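Local coordinates for protein telomeric DNA-binding factor trf1 (Schizosaccharomyces pombe, PDB 6K5S) that probably binds telomeric DNA and contains an all-helical TRF-family domain that packs with a second copy of itself, at residues 15-20 / 86-91; 22-27 / 44-49; 134-139 / 145-150; 194-197 / 201-204. One frame throughout, in Å; residues are numbered along the deposited sequence.

Interaction 1: residues 15-20 / 86-91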
loop_
_atom_site.group_PDB
_atom_site.type_symbol
_atom_site.label_atom_id
_atom_site.label_comp_id
_atom_site.label_asym_id
_atom_site.label_seq_id
_atom_site.Cartn_x
_atom_site.Cartn_y
_atom_site.Cartn_z
ATOM N N ASN A 15 -2.600 -4.247 -6.201
ATOM C CA ASN A 15 -2.637 -2.940 -6.852
ATOM C C ASN A 15 -1.223 -2.436 -7.157
ATOM O O ASN A 15 -0.922 -1.995 -8.276
ATOM C CB ASN A 15 -3.385 -1.970 -5.945
ATOM C CG ASN A 15 -3.527 -0.585 -6.535
ATOM O OD1 ASN A 15 -3.888 -0.402 -7.707
ATOM N ND2 ASN A 15 -3.317 0.405 -5.700
ATOM N N LEU A 16 -0.334 -2.521 -6.180
ATOM C CA LEU A 16 1.031 -2.047 -6.392
ATOM C C LEU A 16 1.742 -2.893 -7.431
ATOM O O LEU A 16 2.527 -2.368 -8.226
ATOM C CB LEU A 16 1.806 -2.043 -5.061
ATOM C CG LEU A 16 1.255 -1.120 -3.961
ATOM C CD1 LEU A 16 2.008 -1.328 -2.620
ATOM C CD2 LEU A 16 1.359 0.319 -4.395
ATOM N N SER A 17 1.491 -4.209 -7.435
ATOM C CA SER A 17 2.129 -5.078 -8.414
ATOM C C SER A 17 1.676 -4.710 -9.812
ATOM O O SER A 17 2.487 -4.641 -10.736
ATOM C CB SER A 17 1.789 -6.547 -8.126
ATOM O OG SER A 17 2.248 -6.960 -6.837
ATOM N N ASN A 18 0.375 -4.467 -9.969
ATOM C CA ASN A 18 -0.179 -4.082 -11.265
ATOM C C ASN A 18 0.430 -2.768 -11.757
ATOM O O ASN A 18 0.786 -2.638 -12.932
ATOM C CB ASN A 18 -1.702 -3.971 -11.157
ATOM C CG ASN A 18 -2.413 -5.346 -11.006
ATOM O OD1 ASN A 18 -1.887 -6.394 -11.377
ATOM N ND2 ASN A 18 -3.641 -5.312 -10.510
ATOM N N ILE A 19 0.562 -1.785 -10.878
ATOM C CA ILE A 19 1.144 -0.513 -11.295
ATOM C C ILE A 19 2.589 -0.718 -11.754
ATOM O O ILE A 19 3.012 -0.205 -12.797
ATOM C CB ILE A 19 1.037 0.517 -10.158
ATOM C CG1 ILE A 19 -0.439 0.879 -9.921
ATOM C CG2 ILE A 19 1.884 1.732 -10.457
ATOM C CD1 ILE A 19 -0.690 1.659 -8.615
ATOM N N ILE A 20 3.364 -1.484 -10.982
ATOM C CA ILE A 20 4.757 -1.720 -11.347
ATOM C C ILE A 20 4.845 -2.442 -12.693
ATOM O O ILE A 20 5.651 -2.080 -13.564
ATOM C CB ILE A 20 5.457 -2.504 -10.217
ATOM C CG1 ILE A 20 5.503 -1.649 -8.961
ATOM C CG2 ILE A 20 6.850 -2.997 -10.655
ATOM C CD1 ILE A 20 5.850 -2.439 -7.724
ATOM N N ASN A 86 5.081 -11.704 -7.932
ATOM C CA ASN A 86 6.364 -12.276 -8.310
ATOM C C ASN A 86 6.831 -11.777 -9.674
ATOM O O ASN A 86 8.024 -11.513 -9.858
ATOM C CB ASN A 86 6.280 -13.808 -8.265
ATOM C CG ASN A 86 6.419 -14.342 -6.828
ATOM O OD1 ASN A 86 6.884 -13.621 -5.940
ATOM N ND2 ASN A 86 6.019 -15.592 -6.598
ATOM N N LEU A 87 5.913 -11.615 -10.635
ATOM C CA LEU A 87 6.281 -10.990 -11.905
ATOM C C LEU A 87 6.751 -9.554 -11.715
ATOM O O LEU A 87 7.738 -9.129 -12.338
ATOM C CB LEU A 87 5.101 -11.024 -12.884
ATOM C CG LEU A 87 4.920 -12.434 -13.444
ATOM C CD1 LEU A 87 3.470 -12.689 -13.812
ATOM C CD2 LEU A 87 5.853 -12.604 -14.638
ATOM N N ALA A 88 6.048 -8.784 -10.880
ATOM C CA ALA A 88 6.451 -7.400 -10.661
ATOM C C ALA A 88 7.820 -7.344 -10.007
ATOM O O ALA A 88 8.660 -6.507 -10.373
ATOM C CB ALA A 88 5.402 -6.669 -9.817
ATOM N N ILE A 89 8.066 -8.246 -9.045
ATOM C CA ILE A 89 9.373 -8.332 -8.385
ATOM C C ILE A 89 10.465 -8.638 -9.401
ATOM O O ILE A 89 11.544 -8.042 -9.370
ATOM C CB ILE A 89 9.342 -9.397 -7.271
ATOM C CG1 ILE A 89 8.531 -8.906 -6.071
ATOM C CG2 ILE A 89 10.774 -9.746 -6.784
ATOM C CD1 ILE A 89 8.195 -10.053 -5.091
ATOM N N PHE A 90 10.215 -9.603 -10.293
ATOM C CA PHE A 90 11.231 -9.993 -11.266
ATOM C C PHE A 90 11.552 -8.839 -12.209
ATOM O O PHE A 90 12.730 -8.547 -12.471
ATOM C CB PHE A 90 10.758 -11.210 -12.054
ATOM C CG PHE A 90 11.854 -11.919 -12.793
ATOM C CD1 PHE A 90 12.308 -11.434 -14.016
ATOM C CD2 PHE A 90 12.419 -13.085 -12.280
ATOM C CE1 PHE A 90 13.312 -12.090 -14.709
ATOM C CE2 PHE A 90 13.435 -13.739 -12.973
ATOM C CZ PHE A 90 13.870 -13.242 -14.187
ATOM N N LEU A 91 10.514 -8.153 -12.696
ATOM C CA LEU A 91 10.715 -7.050 -13.627
ATOM C C LEU A 91 11.397 -5.873 -12.944
ATOM O O LEU A 91 12.261 -5.216 -13.542
ATOM C CB LEU A 91 9.371 -6.646 -14.239
ATOM C CG LEU A 91 9.376 -5.651 -15.398
ATOM C CD1 LEU A 91 10.340 -6.112 -16.497
ATOM C CD2 LEU A 91 7.970 -5.492 -15.936
#

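Interaction 2: residues 22-27 / 44-49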
loop_
_atom_site.group_PDB
_atom_site.type_symbol
_atom_site.label_atom_id
_atom_site.label_comp_id
_atom_site.label_asym_id
_atom_site.label_seq_id
_atom_site.Cartn_x
_atom_site.Cartn_y
_atom_site.Cartn_z
ATOM N N SER A 22 2.772 -2.424 -15.163
ATOM C CA SER A 22 2.365 -1.581 -16.275
ATOM C C SER A 22 3.315 -0.410 -16.483
ATOM O O SER A 22 3.432 0.089 -17.608
ATOM C CB SER A 22 0.932 -1.097 -16.062
ATOM O OG SER A 22 0.876 -0.125 -15.045
ATOM N N ILE A 23 4.023 0.033 -15.440
ATOM C CA ILE A 23 5.063 1.033 -15.658
ATOM C C ILE A 23 6.276 0.394 -16.321
ATOM O O ILE A 23 6.734 0.848 -17.380
ATOM C CB ILE A 23 5.438 1.746 -14.347
ATOM C CG1 ILE A 23 4.308 2.657 -13.885
ATOM C CG2 ILE A 23 6.708 2.596 -14.548
ATOM C CD1 ILE A 23 4.601 3.361 -12.556
ATOM N N LEU A 24 6.800 -0.683 -15.726
ATOM C CA LEU A 24 8.029 -1.293 -16.204
ATOM C C LEU A 24 7.823 -2.200 -17.407
ATOM O O LEU A 24 8.811 -2.684 -17.963
ATOM C CB LEU A 24 8.703 -2.086 -15.104
ATOM C CG LEU A 24 9.110 -1.312 -13.864
ATOM C CD1 LEU A 24 9.677 -2.302 -12.930
ATOM C CD2 LEU A 24 10.140 -0.260 -14.214
ATOM N N GLY A 25 6.588 -2.434 -17.816
ATOM C CA GLY A 25 6.332 -3.164 -19.035
ATOM C C GLY A 25 6.192 -2.302 -20.264
ATOM O O GLY A 25 5.882 -2.821 -21.336
ATOM N N LYS A 26 6.406 -0.988 -20.146
ATOM C CA LYS A 26 6.370 -0.071 -21.281
ATOM C C LYS A 26 7.572 -0.324 -22.186
ATOM O O LYS A 26 8.409 -1.181 -21.861
ATOM C CB LYS A 26 6.351 1.373 -20.782
ATOM C CG LYS A 26 5.039 1.768 -20.145
ATOM C CD LYS A 26 5.170 3.111 -19.462
ATOM C CE LYS A 26 3.962 3.980 -19.739
ATOM N NZ LYS A 26 4.096 5.253 -18.991
ATOM N N PRO A 27 7.687 0.364 -23.331
ATOM C CA PRO A 27 8.916 0.260 -24.128
ATOM C C PRO A 27 10.156 0.479 -23.267
ATOM O O PRO A 27 10.156 1.316 -22.361
ATOM C CB PRO A 27 8.747 1.365 -25.175
ATOM C CG PRO A 27 7.278 1.456 -25.378
ATOM C CD PRO A 27 6.620 1.074 -24.065
ATOM N N MET A 44 9.167 10.251 -10.066
ATOM C CA MET A 44 8.798 10.491 -8.677
ATOM C C MET A 44 7.621 9.621 -8.264
ATOM O O MET A 44 7.565 9.140 -7.126
ATOM C CB MET A 44 8.426 11.968 -8.467
ATOM C CG MET A 44 9.568 12.980 -8.561
ATOM S SD MET A 44 8.877 14.664 -8.414
ATOM C CE MET A 44 7.836 14.410 -6.982
ATOM N N ALA A 45 6.643 9.453 -9.158
ATOM C CA ALA A 45 5.493 8.610 -8.850
ATOM C C ALA A 45 5.911 7.149 -8.744
ATOM O O ALA A 45 5.424 6.419 -7.871
ATOM C CB ALA A 45 4.415 8.788 -9.918
ATOM N N PHE A 46 6.826 6.712 -9.612
ATOM C CA PHE A 46 7.350 5.352 -9.517
ATOM C C PHE A 46 8.105 5.141 -8.210
ATOM O O PHE A 46 7.968 4.088 -7.577
ATOM C CB PHE A 46 8.252 5.051 -10.718
ATOM C CG PHE A 46 8.880 3.684 -10.691
ATOM C CD1 PHE A 46 8.136 2.560 -10.989
ATOM C CD2 PHE A 46 10.222 3.523 -10.355
ATOM C CE1 PHE A 46 8.715 1.291 -10.971
ATOM C CE2 PHE A 46 10.809 2.244 -10.335
ATOM C CZ PHE A 46 10.045 1.134 -10.643
ATOM N N THR A 47 8.891 6.138 -7.774
ATOM C CA THR A 47 9.641 5.986 -6.527
ATOM C C THR A 47 8.719 5.783 -5.326
ATOM O O THR A 47 8.990 4.925 -4.480
ATOM C CB THR A 47 10.562 7.178 -6.295
ATOM O OG1 THR A 47 11.577 7.167 -7.300
ATOM C CG2 THR A 47 11.225 7.070 -4.924
ATOM N N LYS A 48 7.612 6.522 -5.249
ATOM C CA LYS A 48 6.675 6.337 -4.139
ATOM C C LYS A 48 5.978 4.976 -4.211
ATOM O O LYS A 48 5.767 4.318 -3.182
ATOM C CB LYS A 48 5.654 7.469 -4.122
ATOM C CG LYS A 48 6.294 8.860 -3.984
ATOM C CD LYS A 48 5.224 9.927 -3.968
ATOM C CE LYS A 48 5.763 11.242 -3.460
ATOM N NZ LYS A 48 6.745 11.809 -4.408
ATOM N N VAL A 49 5.579 4.559 -5.410
ATOM C CA VAL A 49 5.010 3.221 -5.591
ATOM C C VAL A 49 6.011 2.154 -5.161
ATOM O O VAL A 49 5.661 1.208 -4.440
ATOM C CB VAL A 49 4.563 3.025 -7.050
ATOM C CG1 VAL A 49 4.255 1.567 -7.319
ATOM C CG2 VAL A 49 3.329 3.897 -7.318
#

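Interaction 3: residues 134-139 / 145-150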
loop_
_atom_site.group_PDB
_atom_site.type_symbol
_atom_site.label_atom_id
_atom_site.label_comp_id
_atom_site.label_asym_id
_atom_site.label_seq_id
_atom_site.Cartn_x
_atom_site.Cartn_y
_atom_site.Cartn_z
ATOM N N GLN A 134 22.716 -13.925 -19.348
ATOM C CA GLN A 134 23.032 -12.685 -18.642
ATOM C C GLN A 134 23.574 -12.955 -17.242
ATOM O O GLN A 134 24.461 -12.231 -16.771
ATOM C CB GLN A 134 21.804 -11.766 -18.566
ATOM C CG GLN A 134 21.313 -11.240 -19.943
ATOM C CD GLN A 134 22.427 -10.567 -20.756
ATOM O OE1 GLN A 134 23.173 -9.744 -20.227
ATOM N NE2 GLN A 134 22.525 -10.909 -22.036
ATOM N N ALA A 135 23.043 -13.964 -16.540
ATOM C CA ALA A 135 23.625 -14.291 -15.237
ATOM C C ALA A 135 25.092 -14.679 -15.386
ATOM O O ALA A 135 25.931 -14.291 -14.567
ATOM C CB ALA A 135 22.842 -15.412 -14.555
ATOM N N TYR A 136 25.408 -15.466 -16.421
ATOM C CA TYR A 136 26.786 -15.855 -16.664
ATOM C C TYR A 136 27.656 -14.631 -16.930
ATOM O O TYR A 136 28.736 -14.489 -16.345
ATOM C CB TYR A 136 26.850 -16.855 -17.835
ATOM C CG TYR A 136 28.261 -17.138 -18.320
ATOM C CD1 TYR A 136 29.155 -17.865 -17.526
ATOM C CD2 TYR A 136 28.706 -16.676 -19.567
ATOM C CE1 TYR A 136 30.460 -18.129 -17.956
ATOM C CE2 TYR A 136 30.008 -16.924 -20.004
ATOM C CZ TYR A 136 30.879 -17.673 -19.190
ATOM O OH TYR A 136 32.167 -17.947 -19.600
ATOM N N ILE A 137 27.183 -13.725 -17.789
ATOM C CA ILE A 137 27.968 -12.552 -18.164
ATOM C C ILE A 137 28.189 -11.652 -16.960
ATOM O O ILE A 137 29.296 -11.150 -16.734
ATOM C CB ILE A 137 27.269 -11.804 -19.311
ATOM C CG1 ILE A 137 27.399 -12.632 -20.597
ATOM C CG2 ILE A 137 27.845 -10.391 -19.450
ATOM C CD1 ILE A 137 26.435 -12.190 -21.711
ATOM N N SER A 138 27.154 -11.450 -16.154
ATOM C CA SER A 138 27.327 -10.652 -14.940
ATOM C C SER A 138 28.271 -11.336 -13.954
ATOM O O SER A 138 29.142 -10.684 -13.364
ATOM C CB SER A 138 25.971 -10.387 -14.279
ATOM O OG SER A 138 26.155 -9.735 -13.021
ATOM N N ALA A 139 28.112 -12.645 -13.757
ATOM C CA ALA A 139 28.958 -13.335 -12.789
ATOM C C ALA A 139 30.419 -13.258 -13.209
ATOM O O ALA A 139 31.301 -13.031 -12.369
ATOM C CB ALA A 139 28.503 -14.777 -12.633
ATOM N N ARG A 145 34.888 -16.326 -9.717
ATOM C CA ARG A 145 34.971 -17.771 -9.881
ATOM C C ARG A 145 35.217 -18.064 -11.340
ATOM O O ARG A 145 34.916 -17.232 -12.210
ATOM C CB ARG A 145 33.680 -18.485 -9.441
ATOM C CG ARG A 145 32.812 -17.755 -8.434
ATOM C CD ARG A 145 31.387 -18.281 -8.504
ATOM N NE ARG A 145 31.348 -19.732 -8.426
ATOM C CZ ARG A 145 30.271 -20.479 -8.678
ATOM N NH1 ARG A 145 29.119 -19.919 -9.034
ATOM N NH2 ARG A 145 30.350 -21.797 -8.572
ATOM N N PRO A 146 35.746 -19.242 -11.672
ATOM C CA PRO A 146 36.073 -19.534 -13.065
ATOM C C PRO A 146 34.822 -19.799 -13.884
ATOM O O PRO A 146 33.773 -20.196 -13.368
ATOM C CB PRO A 146 36.954 -20.787 -12.983
ATOM C CG PRO A 146 36.543 -21.444 -11.748
ATOM C CD PRO A 146 36.151 -20.343 -10.774
ATOM N N LYS A 147 34.966 -19.600 -15.194
ATOM C CA LYS A 147 33.810 -19.682 -16.077
ATOM C C LYS A 147 33.188 -21.066 -16.029
ATOM O O LYS A 147 31.960 -21.194 -15.978
ATOM C CB LYS A 147 34.189 -19.284 -17.509
ATOM C CG LYS A 147 35.356 -20.035 -18.143
ATOM C CD LYS A 147 35.508 -19.613 -19.617
ATOM C CE LYS A 147 36.695 -20.285 -20.303
ATOM N NZ LYS A 147 36.327 -21.574 -20.958
ATOM N N GLY A 148 34.017 -22.111 -16.005
ATOM C CA GLY A 148 33.488 -23.462 -15.919
ATOM C C GLY A 148 32.540 -23.662 -14.754
ATOM O O GLY A 148 31.464 -24.249 -14.908
ATOM N N ASP A 149 32.917 -23.163 -13.570
ATOM C CA ASP A 149 32.066 -23.309 -12.387
ATOM C C ASP A 149 30.745 -22.567 -12.562
ATOM O O ASP A 149 29.665 -23.077 -12.217
ATOM C CB ASP A 149 32.787 -22.788 -11.137
ATOM C CG ASP A 149 34.018 -23.589 -10.786
ATOM O OD1 ASP A 149 34.295 -24.609 -11.472
ATOM O OD2 ASP A 149 34.713 -23.185 -9.821
ATOM N N ILE A 150 30.822 -21.332 -13.045
ATOM C CA ILE A 150 29.619 -20.542 -13.282
ATOM C C ILE A 150 28.687 -21.268 -14.238
ATOM O O ILE A 150 27.474 -21.393 -13.997
ATOM C CB ILE A 150 30.001 -19.155 -13.827
ATOM C CG1 ILE A 150 31.034 -18.530 -12.899
ATOM C CG2 ILE A 150 28.754 -18.316 -14.018
ATOM C CD1 ILE A 150 31.130 -17.076 -13.006
#

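Interaction 4: residues 194-197 / 201-204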
loop_
_atom_site.group_PDB
_atom_site.type_symbol
_atom_site.label_atom_id
_atom_site.label_comp_id
_atom_site.label_asym_id
_atom_site.label_seq_id
_atom_site.Cartn_x
_atom_site.Cartn_y
_atom_site.Cartn_z
ATOM N N ALA A 194 31.148 -21.261 -23.299
ATOM C CA ALA A 194 32.416 -21.708 -22.735
ATOM C C ALA A 194 33.555 -21.520 -23.733
ATOM O O ALA A 194 34.656 -21.105 -23.355
ATOM C CB ALA A 194 32.314 -23.168 -22.297
ATOM N N ASN A 195 33.297 -21.790 -25.005
ATOM C CA ASN A 195 34.297 -21.722 -26.067
ATOM C C ASN A 195 34.421 -20.348 -26.719
ATOM O O ASN A 195 35.246 -20.190 -27.625
ATOM C CB ASN A 195 33.973 -22.748 -27.153
ATOM C CG ASN A 195 33.957 -24.160 -26.624
ATOM O OD1 ASN A 195 33.062 -24.946 -26.940
ATOM N ND2 ASN A 195 34.943 -24.488 -25.808
ATOM N N PHE A 196 33.633 -19.358 -26.298
ATOM C CA PHE A 196 33.722 -18.046 -26.924
ATOM C C PHE A 196 35.003 -17.332 -26.519
ATOM O O PHE A 196 35.483 -17.457 -25.393
ATOM C CB PHE A 196 32.538 -17.155 -26.559
ATOM C CG PHE A 196 32.479 -15.887 -27.375
ATOM C CD1 PHE A 196 31.837 -15.873 -28.600
ATOM C CD2 PHE A 196 33.096 -14.727 -26.932
ATOM C CE1 PHE A 196 31.782 -14.721 -29.359
ATOM C CE2 PHE A 196 33.046 -13.574 -27.688
ATOM C CZ PHE A 196 32.389 -13.570 -28.903
ATOM N N SER A 197 35.540 -16.553 -27.450
ATOM C CA SER A 197 36.746 -15.810 -27.184
ATOM C C SER A 197 36.690 -14.577 -28.070
ATOM O O SER A 197 36.375 -14.710 -29.261
ATOM C CB SER A 197 38.005 -16.619 -27.488
ATOM O OG SER A 197 39.165 -15.818 -27.355
ATOM N N ALA A 201 34.013 -9.925 -24.590
ATOM C CA ALA A 201 33.140 -9.457 -25.657
ATOM C C ALA A 201 31.727 -10.009 -25.566
ATOM O O ALA A 201 30.879 -9.626 -26.384
ATOM C CB ALA A 201 33.724 -9.830 -27.024
ATOM N N LEU A 202 31.447 -10.908 -24.620
ATOM C CA LEU A 202 30.157 -11.593 -24.651
ATOM C C LEU A 202 28.997 -10.619 -24.458
ATOM O O LEU A 202 27.919 -10.818 -25.023
ATOM C CB LEU A 202 30.127 -12.709 -23.607
ATOM C CG LEU A 202 30.694 -14.026 -24.168
ATOM C CD1 LEU A 202 30.806 -15.099 -23.088
ATOM C CD2 LEU A 202 29.894 -14.540 -25.363
ATOM N N ASN A 203 29.204 -9.538 -23.715
ATOM C CA ASN A 203 28.094 -8.617 -23.515
ATOM C C ASN A 203 27.775 -7.807 -24.766
ATOM O O ASN A 203 26.664 -7.289 -24.884
ATOM C CB ASN A 203 28.389 -7.683 -22.356
ATOM C CG ASN A 203 29.643 -6.884 -22.572
ATOM O OD1 ASN A 203 30.152 -6.785 -23.690
ATOM N ND2 ASN A 203 30.158 -6.307 -21.497
ATOM N N GLU A 204 28.727 -7.650 -25.690
ATOM C CA GLU A 204 28.364 -7.071 -26.975
ATOM C C GLU A 204 27.595 -8.083 -27.810
ATOM O O GLU A 204 26.644 -7.726 -28.513
ATOM C CB GLU A 204 29.614 -6.578 -27.705
ATOM C CG GLU A 204 30.334 -5.445 -26.976
ATOM C CD GLU A 204 31.382 -4.761 -27.836
ATOM O OE1 GLU A 204 32.446 -4.364 -27.301
ATOM O OE2 GLU A 204 31.148 -4.633 -29.057
#

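Interaction 1: residues 15-20 / 86-91
Ala88 sets its methyl against the backbone of Ser17 and the side chain of Ile20, and these three buried residues make the close contacts. The methyl carbon CB of Ala88 lies 3.7 Å from Ser17 O and 3.9 Å from Ser17 CA, so it touches main chain rather than the tip of a side chain. On the serine side chain it meets CB, at 4.0 Å. Ile20 adds its CG2 branch, 4.0 Å from both Ala88 CB and Ala88 O; with this branch anti to the backbone N (CG1 has chi1 -65°), the methyl reaches the neighbouring helix. Small residues suit this place because the CA atoms of Ser17 and Ala88 come within 5.4 Å. Ser17 can be both small and polar here: its OG, turned beside the backbone N, is hydrogen-bonded to Leu13 O one turn earlier, which satisfies the hydroxyl within its own helix. Farther out, Phe53 of helix 41-60 packs on Ser17, Ile20 and Ile89, while Leu21 packs on Ala88, Leu87 and Leu91. The arrangement is a close helix-helix approach through small residues, without a hydrogen bond between the segments, joining helices 10-24 and 76-94 of the all-helical TRF fold.

Interaction 2: residues 22-27 / 44-49
Phe46 carries the contact, its ring meeting Ile23 and Leu24 where the last turn of helix 10-24 packs on helix 41-60 in the all-helical TRF fold. The bond from CA to CB heads toward 22-27, and CG then lies anti to the backbone N (chi1 178°); this extended start carries the ring across the 7.8 Å between the CA atoms of Phe46 and Ile23. The first ring atom to meet a partner is CD1, 3.8 Å from Ile23 CG2 and 3.9 Å from Ile23 CD1, so the tips of both isoleucine branches rest against one corner. One atom farther, CE1 passes to Leu24 and lies 3.9 Å from its CG. The leucine side chain crosses that of Phe46 at about a right angle. A large apolar ring suits a buried place that two successive residues of the other segment must share. Ile34 and Val35 of helix 28-36 also pack on Phe46, while Leu3 of the second subunit touches Ile23. At the tip, Phe46 CZ reaches the fork of the leucine, 3.8 Å from Leu24 CD2 and 4.1 Å from Leu24 CD1.

Interaction 3: residues 134-139 / 145-150
Tyr136 and Ile150 mark the closest backbone approach, their CA atoms 6.4 Å apart, where helix 122-141 and the first turn of helix 147-154 pack together after a short connection that leaves Pro146 at the N-cap. This is a pairing of consecutive helices within the all-helical TRF fold. Tyr136 CG stands anti to the backbone N (chi1 170°), which carries the ring to the start of helix 147-154, where Lys147 and Ile150 lie. Its edge does the touching: Ile150 CG2, near the ring plane, lies 3.6 Å from Tyr136 CD1, and Lys147 CB, in the plane, lies 3.2 Å from Tyr136 OH. Lysine suits the end of this row, since its methylene chain runs beside the tyrosine in the same direction, with CD 3.7 Å from Tyr136 OH, and carries the ammonium group on to Ala194 O. The tyrosine hydroxyl is hydrogen-bonded to Gln199 OE1, so a buried tyrosine keeps its polar end satisfied. A leucine in place of Tyr136 would probably leave Gln199 without this partner and open a gap beside the lysine methylenes. Small Ala139, one turn on, makes room for the longer arm of the isoleucine, with Ala139 CB 3.5 Å from Ile150 CD1.

Interaction 4: residues 194-197 / 201-204
Phe196 and Leu202 run antiparallel, side by side, and a branch of the leucine ends over one face of the aromatic ring. Leu202 CD2 makes a CH-pi contact there, 3.8 Å from the Phe196 ring centroid and 23° off the ring normal. It stands offset toward the rim: Leu202 CD2 lies nearest to Phe196 CG at 3.5 Å and Phe196 CD2 at 3.6 Å, so the leucine covers the root of the ring more than its far end. Leu202 CG follows, 3.7 Å from Phe196 CD2. The second partner comes from another direction: Ala201 CB sits at the edge, near the ring plane, 3.9 Å from Phe196 CE2. Face and edge are thus served by adjacent residues, and a methyl at position 201 is short enough to fit beside the ring. Phe196 has CG anti to its own N (chi1 -170°), which swings the ring toward 201-204. A serine in place of Phe196 would probably leave Leu202 CD2 without the face it rests on and open a gap beside Ala201. In the connection between the two segments, Phe196 O is hydrogen-bonded to Gln199 NE2. The contact joins the region between helix 177-195 and helix 202-205, and Leu202 also packs on Tyr136 and Ile137 of helix 122-141.

In the fold
The four contacts form two pairs. Interactions 1 and 2, with centres 10 Å apart, share helix 10-24 and touch directly: Leu91 CD2 lies 3.6 Å from Leu24 O, and Ile20 CG1 lies 3.8 Å from Val49 CG1. Both also touch the second subunit. Interactions 3 and 4, with centres 11 Å apart, meet through a probable hydrogen bond from Lys147 NZ to Ala194 O, 3.0 Å, and through packing of Tyr136 on Leu202; neither touches the other chain. Interactions 1 and 3 lie on opposite sides of the chain's centre, with centres 28 Å and nearest atoms about 9 Å apart, and do not touch.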